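Local coordinates for GCN5-related N-acetyltransferase (Anabaena variabilis, PDB 2OZG), which binds coenzyme A and probably transfers acetyl groups to amines, perhaps those of aminoglycosides, as a member of the GCN5-related N-acetyltransferase family, at residues A[355-360]-A[388-393]. Numbering follows the deposited sequence.
Sequences LYTSLF and ESPWMI
The Schellman motif that ends helix 349-357 packs against Pro390, in the loop that follows helix 375-385. The proline ring lies against the turn of Thr357, Ser358 and Leu359, its C-H groups resting on carbonyl oxygens of the helix end, with Pro390 CG 3.1 Å from Thr357 O and CD 3.5 Å from Ser358 O. Apolar contact is added by Leu359 CB, 4.0 Å from Pro390 CG, while the Thr357 and Pro390 side chains cross at about a right angle, Thr357 CB 4.1 Å from Pro390 CG. Thr357 OG1 stands between its own backbone N and carbonyl carbon (chi1 64°), where it takes a weak bond from Leu359 N; its stronger partner is Ala134 O. No direct hydrogen bond joins the segments, but a water donates to Leu359 O at 2.8 Å and is also hydrogen-bonded to Ser389 OG. An alanine in place of Pro390 would probably lose the CG and CD contacts with Thr357 O, Ser358 O and Leu359, leaving the loop backbone freer to turn. On the turn itself, Ser358 OG is hydrogen-bonded to Phe385 O and His179 NE2. Glu388 reaches Thr361 (hydrogen bond) and Arg363 (salt bridge) of the second subunit. A Schellman-capped helix end of the sterol carrier protein-like domain thus meets a loop backbone-bonded to strand 132-143.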
loop_
_atom_site.group_PDB
_atom_site.type_symbol
_atom_site.label_atom_id
_atom_site.label_comp_id
_atom_site.label_asym_id
_atom_site.label_seq_id
_atom_site.Cartn_x
_atom_site.Cartn_y
_atom_site.Cartn_z
ATOM N N LEU A 355 -12.319 -30.278 -24.012
ATOM C CA LEU A 355 -13.246 -31.385 -23.813
ATOM C C LEU A 355 -12.520 -32.582 -23.203
ATOM O O LEU A 355 -12.978 -33.180 -22.220
ATOM C CB LEU A 355 -13.838 -31.813 -25.158
ATOM C CG LEU A 355 -14.828 -33.000 -25.123
ATOM C CD1 LEU A 355 -16.069 -32.634 -24.366
ATOM C CD2 LEU A 355 -15.178 -33.499 -26.502
ATOM N N TYR A 356 -11.369 -32.910 -23.798
ATOM C CA TYR A 356 -10.534 -34.050 -23.390
ATOM C C TYR A 356 -10.105 -34.046 -21.949
ATOM O O TYR A 356 -10.136 -35.062 -21.260
ATOM C CB TYR A 356 -9.273 -34.059 -24.250
ATOM C CG TYR A 356 -8.267 -35.210 -24.062
ATOM C CD1 TYR A 356 -7.284 -35.156 -23.122
ATOM C CD2 TYR A 356 -8.276 -36.289 -24.894
ATOM C CE1 TYR A 356 -6.314 -36.186 -23.007
ATOM C CE2 TYR A 356 -7.342 -37.335 -24.754
ATOM C CZ TYR A 356 -6.368 -37.261 -23.823
ATOM O OH TYR A 356 -5.446 -38.312 -23.711
ATOM N N THR A 357 -9.703 -32.883 -21.467
ATOM C CA THR A 357 -9.222 -32.749 -20.073
ATOM C C THR A 357 -10.265 -32.587 -18.987
ATOM O O THR A 357 -9.925 -32.622 -17.791
ATOM C CB THR A 357 -8.313 -31.501 -19.970
ATOM O OG1 THR A 357 -9.088 -30.336 -20.240
ATOM C CG2 THR A 357 -7.176 -31.627 -20.925
ATOM N N SER A 358 -11.523 -32.425 -19.378
ATOM C CA SER A 358 -12.612 -32.170 -18.446
ATOM C C SER A 358 -12.528 -30.833 -17.755
ATOM O O SER A 358 -13.132 -30.642 -16.717
ATOM C CB SER A 358 -12.725 -33.260 -17.343
ATOM O OG SER A 358 -12.440 -34.489 -17.907
ATOM N N LEU A 359 -11.816 -29.870 -18.320
ATOM C CA LEU A 359 -11.806 -28.542 -17.716
ATOM C C LEU A 359 -13.215 -27.947 -17.766
ATOM O O LEU A 359 -13.689 -27.335 -16.788
ATOM C CB LEU A 359 -10.830 -27.613 -18.489
ATOM C CG LEU A 359 -10.723 -26.205 -17.917
ATOM C CD1 LEU A 359 -10.277 -26.202 -16.478
ATOM C CD2 LEU A 359 -9.811 -25.338 -18.768
ATOM N N PHE A 360 -13.823 -28.021 -18.956
ATOM C CA PHE A 360 -15.191 -27.583 -19.190
ATOM C C PHE A 360 -15.996 -28.722 -19.727
ATOM O O PHE A 360 -15.460 -29.587 -20.456
ATOM C CB PHE A 360 -15.199 -26.393 -20.171
ATOM C CG PHE A 360 -14.515 -25.183 -19.597
ATOM C CD1 PHE A 360 -15.018 -24.588 -18.474
ATOM C CD2 PHE A 360 -13.362 -24.674 -20.167
ATOM C CE1 PHE A 360 -14.387 -23.459 -17.908
ATOM C CE2 PHE A 360 -12.745 -23.570 -19.622
ATOM C CZ PHE A 360 -13.239 -22.980 -18.499
ATOM N N GLU A 388 -12.747 -35.338 -12.497
ATOM C CA GLU A 388 -12.317 -34.339 -11.559
ATOM C C GLU A 388 -11.643 -33.210 -12.370
ATOM O O GLU A 388 -10.996 -33.466 -13.396
ATOM C CB GLU A 388 -11.383 -34.954 -10.498
ATOM C CG GLU A 388 -12.069 -36.008 -9.580
ATOM C CD GLU A 388 -11.187 -36.497 -8.414
ATOM O OE1 GLU A 388 -10.062 -35.965 -8.303
ATOM O OE2 GLU A 388 -11.626 -37.379 -7.611
ATOM N N SER A 389 -11.836 -31.985 -11.907
ATOM C CA SER A 389 -11.303 -30.811 -12.546
ATOM C C SER A 389 -9.783 -30.980 -12.700
ATOM O O SER A 389 -9.061 -31.249 -11.715
ATOM C CB SER A 389 -11.643 -29.540 -11.759
ATOM O OG SER A 389 -11.458 -28.385 -12.581
ATOM N N PRO A 390 -9.288 -30.810 -13.933
ATOM C CA PRO A 390 -7.855 -31.082 -14.150
ATOM C C PRO A 390 -6.885 -30.091 -13.581
ATOM O O PRO A 390 -7.041 -28.893 -13.769
ATOM C CB PRO A 390 -7.757 -31.134 -15.657
ATOM C CG PRO A 390 -8.926 -30.242 -16.149
ATOM C CD PRO A 390 -9.979 -30.358 -15.164
ATOM N N TRP A 391 -5.829 -30.583 -12.930
ATOM C CA TRP A 391 -4.818 -29.676 -12.444
ATOM C C TRP A 391 -3.493 -30.395 -12.330
ATOM O O TRP A 391 -3.430 -31.601 -12.510
ATOM C CB TRP A 391 -5.290 -29.061 -11.114
ATOM C CG TRP A 391 -5.311 -30.069 -9.929
ATOM C CD1 TRP A 391 -6.268 -31.031 -9.666
ATOM C CD2 TRP A 391 -4.331 -30.197 -8.867
ATOM N NE1 TRP A 391 -5.936 -31.717 -8.523
ATOM C CE2 TRP A 391 -4.774 -31.208 -8.007
ATOM C CE3 TRP A 391 -3.157 -29.514 -8.538
ATOM C CZ2 TRP A 391 -4.065 -31.583 -6.879
ATOM C CZ3 TRP A 391 -2.466 -29.896 -7.417
ATOM C CH2 TRP A 391 -2.921 -30.903 -6.601
HETATM N N MSE A 392 -2.420 -29.632 -12.160
HETATM C CA MSE A 392 -1.133 -30.181 -11.892
HETATM C C MSE A 392 -0.520 -29.285 -10.837
HETATM O O MSE A 392 -0.863 -28.091 -10.736
HETATM C CB MSE A 392 -0.193 -30.223 -13.070
HETATM C CG MSE A 392 0.367 -28.868 -13.535
HETATM SE SE MSE A 392 1.530 -29.189 -15.056
HETATM C CE MSE A 392 0.406 -30.180 -16.132
ATOM N N ILE A 393 0.445 -29.852 -10.119
ATOM C CA ILE A 393 1.146 -29.111 -9.049
ATOM C C ILE A 393 2.385 -28.413 -9.588
ATOM O O ILE A 393 2.951 -27.498 -8.977
ATOM C CB ILE A 393 1.491 -30.068 -7.904
ATOM C CG1 ILE A 393 1.756 -29.284 -6.588
ATOM C CG2 ILE A 393 2.700 -31.008 -8.282
ATOM C CD1 ILE A 393 1.691 -30.157 -5.372
HETATM O O HOH W 1 -13.636 -28.508 -14.297
#